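Local structure of pyroglutatmate porin OpdO (Pseudomonas aeruginosa, 3SZV) at residues A[132-137]-A[289-295]; A[236-242]-A[261-267]; A[371-377]-A[389-395]. The protein probably acts as a beta-barrel porin of the outer membrane, a carboxylate channel that lets small solutes such as pyroglutamate diffuse across the outer membrane. All blocks are in the same frame, centred on the assembly; numbering follows the deposited sequence.

The three contacts sample the barrel wall and the loops folded into its lumen. Interactions 2 and 3 are antiparallel hairpins of the wall, 236-248 with 256-268 and 371-381 with 387-399; their centres lie about 26 Å apart and their nearest atoms about 13 Å. Interaction 1 joins two irregular loops, and its centre lies about 6 Å from the centre of the chain. In sequence, 132-137 comes first, both strands of interaction 2 precede 289-295, and interaction 3 follows last. Interactions 1 and 2 touch: Tyr-295 O lies 3.1 Å from Arg-242 NH1, probably a hydrogen bond, tying loop to wall. Interaction 3 comes no nearer than about 7 Å to interaction 1.

Interaction 1 (A[132-137]-A[289-295]); sequences PLVSAN and IAGSDPY
Two loops folded into the barrel lumen meet where Ser-135 and Asn-137 face Asp-293 and where Pro-132 lies beside Tyr-295. One direct backbone bond joins them: Asp-293 N donates to Ser-135 O at 3.0 Å, almost perfectly straight (178°) and in the carbonyl plane. Next to it, Asn-137 ND2 reaches the syn lone pair of Asp-293 OD1 at 2.9 Å. The acceptor lies in the amide plane, yet amide and carboxylate are turned 83° to each other, so the amide meets the carboxylate crosswise. With its CG anti to the backbone N (chi1 176°), Asn-137 places ND2 within bonding distance of Asp-293 OD1; Thr-139 OG1 and Asn-172 ND2 also engage this amide and help fix its rotation.

Waters bridge further backbone groups. One accepts from Ser-135 N at 2.9 Å and donates to both Ser-292 OG and Asp-293 O, which uses both its protons. Others link Leu-133 O to Ile-289 N and Pro-132 O to Tyr-295 N. On the 289-295 side the backbone is shaped by a type II turn from Ile-289 to Ser-292, with Gly-291 at positive phi. Ser-292 N and OG both donate to Ile-289 O from the same face of its plane, OG at 2.7 Å.

Apolar contacts add to these bonds. Pro-132 CA sits over one face of the Tyr-295 ring, 4.0 Å from its centroid, a CH-pi contact, while Val-134 CG2 meets Ile-289 CD1 at 3.8 Å. Phe-192 of the barrel strand 186-200 packs on both Val-134 and Ile-289. Pairing of two long loops inside the lumen, partly through water, is consistent with the pore constriction of OprD-family channels, where inward-folded loops narrow the passage.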
loop_
_atom_site.group_PDB
_atom_site.type_symbol
_atom_site.label_atom_id
_atom_site.label_comp_id
_atom_site.label_asym_id
_atom_site.label_seq_id
_atom_site.Cartn_x
_atom_site.Cartn_y
_atom_site.Cartn_z
ATOM N N PRO A 132 4.353 7.083 -3.684
ATOM C CA PRO A 132 5.047 6.358 -4.752
ATOM C C PRO A 132 6.312 5.650 -4.269
ATOM O O PRO A 132 6.544 4.504 -4.692
ATOM C CB PRO A 132 5.362 7.466 -5.766
ATOM C CG PRO A 132 4.184 8.409 -5.604
ATOM C CD PRO A 132 3.956 8.447 -4.108
ATOM N N LEU A 133 7.116 6.279 -3.422
ATOM C CA LEU A 133 8.415 5.698 -3.051
ATOM C C LEU A 133 8.374 4.815 -1.814
ATOM O O LEU A 133 9.352 4.123 -1.523
ATOM C CB LEU A 133 9.473 6.793 -2.883
ATOM C CG LEU A 133 9.745 7.564 -4.178
ATOM C CD1 LEU A 133 10.823 8.607 -3.887
ATOM C CD2 LEU A 133 10.204 6.650 -5.318
ATOM N N VAL A 134 7.268 4.858 -1.075
ATOM C CA VAL A 134 7.111 3.979 0.082
ATOM C C VAL A 134 5.653 3.854 0.456
ATOM O O VAL A 134 4.961 4.860 0.652
ATOM C CB VAL A 134 7.959 4.445 1.275
ATOM C CG1 VAL A 134 7.627 5.882 1.689
ATOM C CG2 VAL A 134 7.734 3.510 2.460
ATOM N N SER A 135 5.180 2.611 0.513
ATOM C CA SER A 135 3.786 2.327 0.865
ATOM C C SER A 135 3.709 1.183 1.851
ATOM O O SER A 135 4.207 0.088 1.578
ATOM C CB SER A 135 2.985 1.927 -0.373
ATOM O OG SER A 135 2.795 3.026 -1.273
ATOM N N ALA A 136 3.075 1.427 2.992
ATOM C CA ALA A 136 2.889 0.383 3.998
ATOM C C ALA A 136 1.865 -0.629 3.532
ATOM O O ALA A 136 0.820 -0.269 2.989
ATOM C CB ALA A 136 2.462 1.000 5.324
ATOM N N ASN A 137 2.164 -1.906 3.752
ATOM C CA ASN A 137 1.275 -2.986 3.355
ATOM C C ASN A 137 0.177 -3.268 4.367
ATOM O O ASN A 137 0.389 -3.157 5.581
ATOM C CB ASN A 137 2.086 -4.260 3.179
ATOM C CG ASN A 137 1.218 -5.446 2.870
ATOM O OD1 ASN A 137 0.729 -6.133 3.776
ATOM N ND2 ASN A 137 0.989 -5.689 1.586
ATOM N N ILE A 289 11.406 -0.942 -0.349
ATOM C CA ILE A 289 11.632 -1.441 0.992
ATOM C C ILE A 289 11.022 -2.840 1.148
ATOM O O ILE A 289 9.848 -3.063 0.851
ATOM C CB ILE A 289 11.043 -0.460 2.009
ATOM C CG1 ILE A 289 11.906 0.795 2.066
ATOM C CG2 ILE A 289 10.968 -1.097 3.383
ATOM C CD1 ILE A 289 11.219 1.972 2.716
ATOM N N ALA A 290 11.843 -3.805 1.564
ATOM C CA ALA A 290 11.352 -5.170 1.738
ATOM C C ALA A 290 10.200 -5.199 2.733
ATOM O O ALA A 290 10.279 -4.551 3.789
ATOM C CB ALA A 290 12.487 -6.097 2.216
ATOM N N GLY A 291 9.151 -5.939 2.393
ATOM C CA GLY A 291 7.992 -6.034 3.267
ATOM C C GLY A 291 6.903 -5.045 2.909
ATOM O O GLY A 291 5.764 -5.184 3.382
ATOM N N SER A 292 7.249 -4.053 2.091
ATOM C CA SER A 292 6.302 -2.994 1.729
ATOM C C SER A 292 5.804 -3.155 0.293
ATOM O O SER A 292 6.176 -4.109 -0.397
ATOM C CB SER A 292 6.937 -1.620 1.955
ATOM O OG SER A 292 7.858 -1.310 0.924
ATOM N N ASP A 293 4.939 -2.255 -0.158
ATOM C CA ASP A 293 4.315 -2.396 -1.475
ATOM C C ASP A 293 5.003 -1.513 -2.514
ATOM O O ASP A 293 5.156 -0.304 -2.303
ATOM C CB ASP A 293 2.833 -1.995 -1.424
ATOM C CG ASP A 293 1.960 -3.001 -0.709
ATOM O OD1 ASP A 293 2.452 -4.074 -0.308
ATOM O OD2 ASP A 293 0.753 -2.714 -0.586
ATOM N N PRO A 294 5.395 -2.093 -3.649
ATOM C CA PRO A 294 6.007 -1.281 -4.706
ATOM C C PRO A 294 4.936 -0.565 -5.510
ATOM O O PRO A 294 3.847 -1.119 -5.717
ATOM C CB PRO A 294 6.726 -2.334 -5.568
ATOM C CG PRO A 294 5.829 -3.564 -5.462
ATOM C CD PRO A 294 5.307 -3.524 -4.013
ATOM N N TYR A 295 5.249 0.636 -6.005
ATOM C CA TYR A 295 4.259 1.420 -6.740
ATOM C C TYR A 295 4.311 1.093 -8.233
ATOM O O TYR A 295 4.521 1.970 -9.082
ATOM C CB TYR A 295 4.486 2.911 -6.485
ATOM C CG TYR A 295 3.285 3.789 -6.755
ATOM C CD1 TYR A 295 2.089 3.580 -6.088
ATOM C CD2 TYR A 295 3.360 4.855 -7.639
ATOM C CE1 TYR A 295 0.990 4.407 -6.319
ATOM C CE2 TYR A 295 2.280 5.682 -7.874
ATOM C CZ TYR A 295 1.096 5.446 -7.221
ATOM O OH TYR A 295 0.012 6.270 -7.459
HETATM O O HOH W 1 7.690 2.126 -5.440
HETATM O O HOH W 2 9.763 1.398 -0.895
HETATM O O HOH W 3 7.094 0.683 -0.618
HETATM O O HOH W 4 4.889 2.461 -2.925
#

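Interaction 2 (A[236-242]-A[261-267]); sequences SLKSDLR and GALFSLR
Strands 236-242 and 261-267 run antiparallel, 170° between their directions and 4.6 Å apart at closest approach, as neighbouring staves of the porin beta-barrel. Ser-236, Lys-238, Asp-240 and Arg-242 form the hydrogen-bonded pairs with Arg-267, Ser-265, Leu-263 and Gly-261. Each pair contributes two N-H...O bonds, making eight in all, and Leu-237, Ser-239 and Leu-241 occupy the non-hydrogen-bonded positions between them.

Side chains alternate accordingly. One face carries Leu-237, Leu-241, Ala-262, Phe-264 and Leu-266; a bound detergent molecule touches Ala-262, consistent with this being the membrane side. Here Leu-241 CD2 rests on Ala-262 CB at 3.6 Å, and Ser-239 OG comes to the edge of the Phe-264 ring, near its plane, 3.3 Å from CD1.

The other face, turned to the lumen, is mostly polar. A water links Ser-236 OG to Ser-265 O, to which it donates at 2.8 Å. Along 236-242, the extended Arg-242 chain lies back against Asp-240 and grips it side-on: both carboxylate oxygens lie in the guanidinium plane, but the nitrogens approach from above the carboxylate plane, NE to OD1 at 3.0 Å and NH2 to OD2 at 2.9 Å.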
loop_
_atom_site.group_PDB
_atom_site.type_symbol
_atom_site.label_atom_id
_atom_site.label_comp_id
_atom_site.label_asym_id
_atom_site.label_seq_id
_atom_site.Cartn_x
_atom_site.Cartn_y
_atom_site.Cartn_z
ATOM N N SER A 236 -15.842 6.727 -17.663
ATOM C CA SER A 236 -14.636 7.489 -17.394
ATOM C C SER A 236 -13.382 6.719 -17.774
ATOM O O SER A 236 -13.391 5.487 -17.843
ATOM C CB SER A 236 -14.575 7.880 -15.916
ATOM O OG SER A 236 -14.393 6.743 -15.086
ATOM N N LEU A 237 -12.308 7.460 -18.025
ATOM C CA LEU A 237 -11.022 6.870 -18.360
ATOM C C LEU A 237 -9.938 7.546 -17.548
ATOM O O LEU A 237 -9.759 8.767 -17.621
ATOM C CB LEU A 237 -10.724 7.028 -19.853
ATOM C CG LEU A 237 -9.374 6.471 -20.304
ATOM C CD1 LEU A 237 -9.339 4.970 -20.088
ATOM C CD2 LEU A 237 -9.102 6.809 -21.763
ATOM N N LYS A 238 -9.221 6.749 -16.765
ATOM C CA LYS A 238 -8.066 7.225 -16.023
ATOM C C LYS A 238 -6.819 6.709 -16.724
ATOM O O LYS A 238 -6.710 5.513 -17.031
ATOM C CB LYS A 238 -8.108 6.710 -14.576
ATOM C CG LYS A 238 -7.010 7.245 -13.675
ATOM C CD LYS A 238 -7.088 6.614 -12.277
ATOM C CE LYS A 238 -5.886 6.986 -11.418
ATOM N NZ LYS A 238 -5.898 6.282 -10.092
ATOM N N SER A 239 -5.879 7.612 -16.979
ATOM C CA SER A 239 -4.607 7.246 -17.597
ATOM C C SER A 239 -3.508 7.560 -16.605
ATOM O O SER A 239 -3.372 8.708 -16.176
ATOM C CB SER A 239 -4.390 8.061 -18.872
ATOM O OG SER A 239 -5.407 7.810 -19.822
ATOM N N ASP A 240 -2.722 6.547 -16.246
ATOM C CA ASP A 240 -1.769 6.635 -15.136
ATOM C C ASP A 240 -0.393 6.222 -15.666
ATOM O O ASP A 240 -0.167 5.053 -15.973
ATOM C CB ASP A 240 -2.277 5.715 -14.003
ATOM C CG ASP A 240 -1.386 5.695 -12.759
ATOM O OD1 ASP A 240 -0.190 6.037 -12.824
ATOM O OD2 ASP A 240 -1.925 5.287 -11.702
ATOM N N LEU A 241 0.498 7.200 -15.810
ATOM C CA LEU A 241 1.847 6.973 -16.338
ATOM C C LEU A 241 2.879 7.143 -15.233
ATOM O O LEU A 241 2.830 8.116 -14.475
ATOM C CB LEU A 241 2.158 7.971 -17.458
ATOM C CG LEU A 241 1.164 8.005 -18.609
ATOM C CD1 LEU A 241 1.624 9.033 -19.642
ATOM C CD2 LEU A 241 1.058 6.615 -19.222
ATOM N N ARG A 242 3.837 6.221 -15.173
ATOM C CA ARG A 242 4.814 6.186 -14.084
ATOM C C ARG A 242 6.204 5.949 -14.613
ATOM O O ARG A 242 6.409 5.119 -15.501
ATOM C CB ARG A 242 4.481 5.057 -13.100
ATOM C CG ARG A 242 3.084 5.176 -12.508
ATOM C CD ARG A 242 2.810 4.102 -11.477
ATOM N NE ARG A 242 1.392 4.147 -11.121
ATOM C CZ ARG A 242 0.810 3.307 -10.276
ATOM N NH1 ARG A 242 1.541 2.389 -9.660
ATOM N NH2 ARG A 242 -0.488 3.397 -10.030
ATOM N N GLY A 261 5.650 2.389 -16.193
ATOM C CA GLY A 261 4.339 1.780 -16.114
ATOM C C GLY A 261 3.279 2.673 -16.726
ATOM O O GLY A 261 3.354 3.898 -16.649
ATOM N N ALA A 262 2.295 2.038 -17.354
ATOM C CA ALA A 262 1.122 2.751 -17.845
ATOM C C ALA A 262 -0.107 1.912 -17.532
ATOM O O ALA A 262 -0.140 0.716 -17.815
ATOM C CB ALA A 262 1.242 2.999 -19.351
ATOM N N LEU A 263 -1.111 2.533 -16.923
ATOM C CA LEU A 263 -2.341 1.831 -16.587
ATOM C C LEU A 263 -3.508 2.690 -17.012
ATOM O O LEU A 263 -3.626 3.836 -16.601
ATOM C CB LEU A 263 -2.425 1.557 -15.087
ATOM C CG LEU A 263 -3.621 0.741 -14.608
ATOM C CD1 LEU A 263 -3.590 -0.669 -15.164
ATOM C CD2 LEU A 263 -3.625 0.690 -13.088
ATOM N N PHE A 264 -4.340 2.120 -17.869
ATOM C CA PHE A 264 -5.512 2.799 -18.385
ATOM C C PHE A 264 -6.733 2.087 -17.824
ATOM O O PHE A 264 -6.927 0.891 -18.055
ATOM C CB PHE A 264 -5.488 2.761 -19.914
ATOM C CG PHE A 264 -4.302 3.456 -20.506
ATOM C CD1 PHE A 264 -4.307 4.827 -20.695
ATOM C CD2 PHE A 264 -3.164 2.738 -20.848
ATOM C CE1 PHE A 264 -3.201 5.475 -21.224
ATOM C CE2 PHE A 264 -2.050 3.384 -21.386
ATOM C CZ PHE A 264 -2.074 4.750 -21.567
ATOM N N SER A 265 -7.540 2.831 -17.067
ATOM C CA SER A 265 -8.689 2.271 -16.358
ATOM C C SER A 265 -9.982 2.880 -16.887
ATOM O O SER A 265 -10.234 4.074 -16.723
ATOM C CB SER A 265 -8.552 2.542 -14.856
ATOM O OG SER A 265 -7.357 1.964 -14.339
ATOM N N LEU A 266 -10.787 2.042 -17.532
ATOM C CA LEU A 266 -12.029 2.467 -18.155
ATOM C C LEU A 266 -13.192 2.013 -17.293
ATOM O O LEU A 266 -13.304 0.840 -16.946
ATOM C CB LEU A 266 -12.132 1.836 -19.544
ATOM C CG LEU A 266 -13.352 2.152 -20.410
ATOM C CD1 LEU A 266 -13.466 3.652 -20.659
ATOM C CD2 LEU A 266 -13.254 1.390 -21.723
ATOM N N ARG A 267 -14.062 2.947 -16.935
ATOM C CA ARG A 267 -15.276 2.587 -16.224
ATOM C C ARG A 267 -16.450 2.746 -17.175
ATOM O O ARG A 267 -16.579 3.768 -17.851
ATOM C CB ARG A 267 -15.452 3.459 -14.979
ATOM C CG ARG A 267 -16.689 3.126 -14.140
ATOM C CD ARG A 267 -16.606 1.718 -13.559
ATOM N NE ARG A 267 -17.608 1.488 -12.521
ATOM C CZ ARG A 267 -17.756 0.343 -11.861
ATOM N NH1 ARG A 267 -16.969 -0.693 -12.130
ATOM N NH2 ARG A 267 -18.692 0.231 -10.929
HETATM O O HOH W 5 -11.950 5.280 -14.807
#

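Interaction 3 (A[371-377]-A[389-395]); sequences GVKWRNA and ENRLILS
Trp-374 and Asn-390 lie side by side on one face of an antiparallel hairpin of the porin barrel, their indole and amide planes only 8° apart. This near-coplanarity delivers Trp-374 NE1 edge-on to a lone pair of Asn-390 OD1, at 2.8 Å. The same oxygen takes a second donor, Asn-376 ND2, at 2.9 Å; this one stands above the carbonyl plane, off any lone pair, and its bond is more bent. With chi1 at 168° in both Trp-374 and Asn-376, each CG lies opposite the backbone N, and the two groups converge on OD1 while Asn-376 CB covers part of one indole face. Farther along this face, Val-372 CG2 touches Leu-394 CD1 and Leu-392 CD1, at 3.7 and 3.8 Å.

On the lumen face Arg-375 and Arg-391 point the same way, with guanidinium planes 68° apart. Arg-375 NH1 sits over a face of the Arg-391 group, and a water accepts from both NH1 atoms, weakly from Arg-391. Such paired arginines are consistent with the basic pore lining of carboxylate-selective OprD channels. Glu-389, also salt-bridged to Arg-36, probably offsets part of this charge: Arg-391 approaches side-on, and its NE and NH2 reach OE2 from the same face of the carboxylate at 2.7 and 3.0 Å.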
loop_
_atom_site.group_PDB
_atom_site.type_symbol
_atom_site.label_atom_id
_atom_site.label_comp_id
_atom_site.label_asym_id
_atom_site.label_seq_id
_atom_site.Cartn_x
_atom_site.Cartn_y
_atom_site.Cartn_z
ATOM N N GLY A 371 -17.852 -8.472 6.398
ATOM C CA GLY A 371 -17.431 -8.714 5.031
ATOM C C GLY A 371 -16.640 -9.993 4.878
ATOM O O GLY A 371 -15.904 -10.391 5.776
ATOM N N VAL A 372 -16.798 -10.640 3.729
ATOM C CA VAL A 372 -15.993 -11.802 3.396
ATOM C C VAL A 372 -15.382 -11.587 2.019
ATOM O O VAL A 372 -16.053 -11.118 1.104
ATOM C CB VAL A 372 -16.829 -13.096 3.404
ATOM C CG1 VAL A 372 -17.969 -13.001 2.402
ATOM C CG2 VAL A 372 -15.951 -14.306 3.118
ATOM N N LYS A 373 -14.104 -11.918 1.882
ATOM C CA LYS A 373 -13.410 -11.800 0.613
ATOM C C LYS A 373 -12.582 -13.044 0.369
ATOM O O LYS A 373 -11.814 -13.473 1.234
ATOM C CB LYS A 373 -12.508 -10.563 0.593
ATOM C CG LYS A 373 -11.752 -10.407 -0.729
ATOM C CD LYS A 373 -10.925 -9.131 -0.781
ATOM C CE LYS A 373 -11.828 -7.924 -0.952
ATOM N NZ LYS A 373 -12.793 -8.180 -2.058
ATOM N N TRP A 374 -12.750 -13.619 -0.817
ATOM C CA TRP A 374 -11.936 -14.739 -1.267
ATOM C C TRP A 374 -11.026 -14.259 -2.394
ATOM O O TRP A 374 -11.489 -13.724 -3.400
ATOM C CB TRP A 374 -12.839 -15.896 -1.732
ATOM C CG TRP A 374 -12.130 -16.991 -2.482
ATOM C CD1 TRP A 374 -10.976 -17.629 -2.122
ATOM C CD2 TRP A 374 -12.544 -17.586 -3.721
ATOM N NE1 TRP A 374 -10.643 -18.577 -3.062
ATOM C CE2 TRP A 374 -11.589 -18.570 -4.054
ATOM C CE3 TRP A 374 -13.627 -17.379 -4.581
ATOM C CZ2 TRP A 374 -11.684 -19.346 -5.211
ATOM C CZ3 TRP A 374 -13.721 -18.147 -5.729
ATOM C CH2 TRP A 374 -12.753 -19.118 -6.035
ATOM N N ARG A 375 -9.720 -14.430 -2.213
ATOM C CA ARG A 375 -8.739 -14.024 -3.212
ATOM C C ARG A 375 -7.973 -15.251 -3.683
ATOM O O ARG A 375 -7.273 -15.895 -2.901
ATOM C CB ARG A 375 -7.761 -12.997 -2.631
ATOM C CG ARG A 375 -8.451 -11.811 -1.953
ATOM C CD ARG A 375 -7.442 -10.749 -1.512
ATOM N NE ARG A 375 -6.736 -10.197 -2.662
ATOM C CZ ARG A 375 -5.481 -9.753 -2.646
ATOM N NH1 ARG A 375 -4.758 -9.790 -1.528
ATOM N NH2 ARG A 375 -4.930 -9.288 -3.764
ATOM N N ASN A 376 -8.106 -15.578 -4.962
ATOM C CA ASN A 376 -7.481 -16.766 -5.503
ATOM C C ASN A 376 -6.445 -16.354 -6.542
ATOM O O ASN A 376 -6.714 -15.504 -7.390
ATOM C CB ASN A 376 -8.572 -17.656 -6.114
ATOM C CG ASN A 376 -8.021 -18.776 -6.965
ATOM O OD1 ASN A 376 -8.154 -18.754 -8.190
ATOM N ND2 ASN A 376 -7.408 -19.768 -6.330
ATOM N N ALA A 377 -5.250 -16.925 -6.458
ATOM C CA ALA A 377 -4.191 -16.595 -7.402
ATOM C C ALA A 377 -3.477 -17.843 -7.891
ATOM O O ALA A 377 -3.333 -18.828 -7.156
ATOM C CB ALA A 377 -3.194 -15.650 -6.773
ATOM N N GLU A 389 -2.541 -19.941 -4.685
ATOM C CA GLU A 389 -2.766 -19.347 -3.380
ATOM C C GLU A 389 -4.232 -18.999 -3.215
ATOM O O GLU A 389 -4.860 -18.439 -4.117
ATOM C CB GLU A 389 -1.905 -18.090 -3.243
ATOM C CG GLU A 389 -2.055 -17.345 -1.930
ATOM C CD GLU A 389 -1.176 -16.114 -1.894
ATOM O OE1 GLU A 389 0.053 -16.260 -1.749
ATOM O OE2 GLU A 389 -1.711 -15.001 -2.041
ATOM N N ASN A 390 -4.779 -19.336 -2.058
ATOM C CA ASN A 390 -6.112 -18.883 -1.705
ATOM C C ASN A 390 -6.052 -18.116 -0.400
ATOM O O ASN A 390 -5.360 -18.526 0.531
ATOM C CB ASN A 390 -7.078 -20.063 -1.595
ATOM C CG ASN A 390 -7.438 -20.639 -2.947
ATOM O OD1 ASN A 390 -8.363 -20.167 -3.608
ATOM N ND2 ASN A 390 -6.708 -21.670 -3.369
ATOM N N ARG A 391 -6.742 -16.980 -0.358
ATOM C CA ARG A 391 -6.928 -16.229 0.881
ATOM C C ARG A 391 -8.413 -16.111 1.147
ATOM O O ARG A 391 -9.210 -15.899 0.231
ATOM C CB ARG A 391 -6.317 -14.831 0.790
ATOM C CG ARG A 391 -4.845 -14.811 0.422
ATOM C CD ARG A 391 -4.264 -13.406 0.408
ATOM N NE ARG A 391 -2.920 -13.411 -0.163
ATOM C CZ ARG A 391 -2.006 -12.464 0.034
ATOM N NH1 ARG A 391 -2.278 -11.416 0.802
ATOM N NH2 ARG A 391 -0.814 -12.570 -0.538
ATOM N N LEU A 392 -8.791 -16.264 2.409
ATOM C CA LEU A 392 -10.160 -16.020 2.813
ATOM C C LEU A 392 -10.084 -15.068 3.983
ATOM O O LEU A 392 -9.452 -15.376 4.996
ATOM C CB LEU A 392 -10.856 -17.310 3.238
ATOM C CG LEU A 392 -12.347 -17.157 3.529
ATOM C CD1 LEU A 392 -13.059 -16.575 2.312
ATOM C CD2 LEU A 392 -12.958 -18.492 3.930
ATOM N N ILE A 393 -10.697 -13.902 3.835
ATOM C CA ILE A 393 -10.640 -12.885 4.873
ATOM C C ILE A 393 -12.042 -12.493 5.310
ATOM O O ILE A 393 -12.863 -12.061 4.498
ATOM C CB ILE A 393 -9.892 -11.626 4.393
ATOM C CG1 ILE A 393 -8.583 -12.007 3.692
ATOM C CG2 ILE A 393 -9.634 -10.675 5.563
ATOM C CD1 ILE A 393 -8.691 -12.085 2.179
ATOM N N LEU A 394 -12.312 -12.668 6.597
ATOM C CA LEU A 394 -13.544 -12.175 7.205
ATOM C C LEU A 394 -13.190 -10.933 8.005
ATOM O O LEU A 394 -12.218 -10.929 8.770
ATOM C CB LEU A 394 -14.158 -13.230 8.121
ATOM C CG LEU A 394 -14.941 -14.384 7.494
ATOM C CD1 LEU A 394 -14.185 -15.024 6.343
ATOM C CD2 LEU A 394 -15.273 -15.420 8.559
ATOM N N SER A 395 -13.963 -9.867 7.833
ATOM C CA SER A 395 -13.665 -8.604 8.489
ATOM C C SER A 395 -14.924 -7.963 9.056
ATOM O O SER A 395 -16.001 -8.061 8.474
ATOM C CB SER A 395 -12.989 -7.640 7.506
ATOM O OG SER A 395 -12.685 -6.400 8.129
HETATM O O HOH W 6 -5.455 -10.235 1.326
#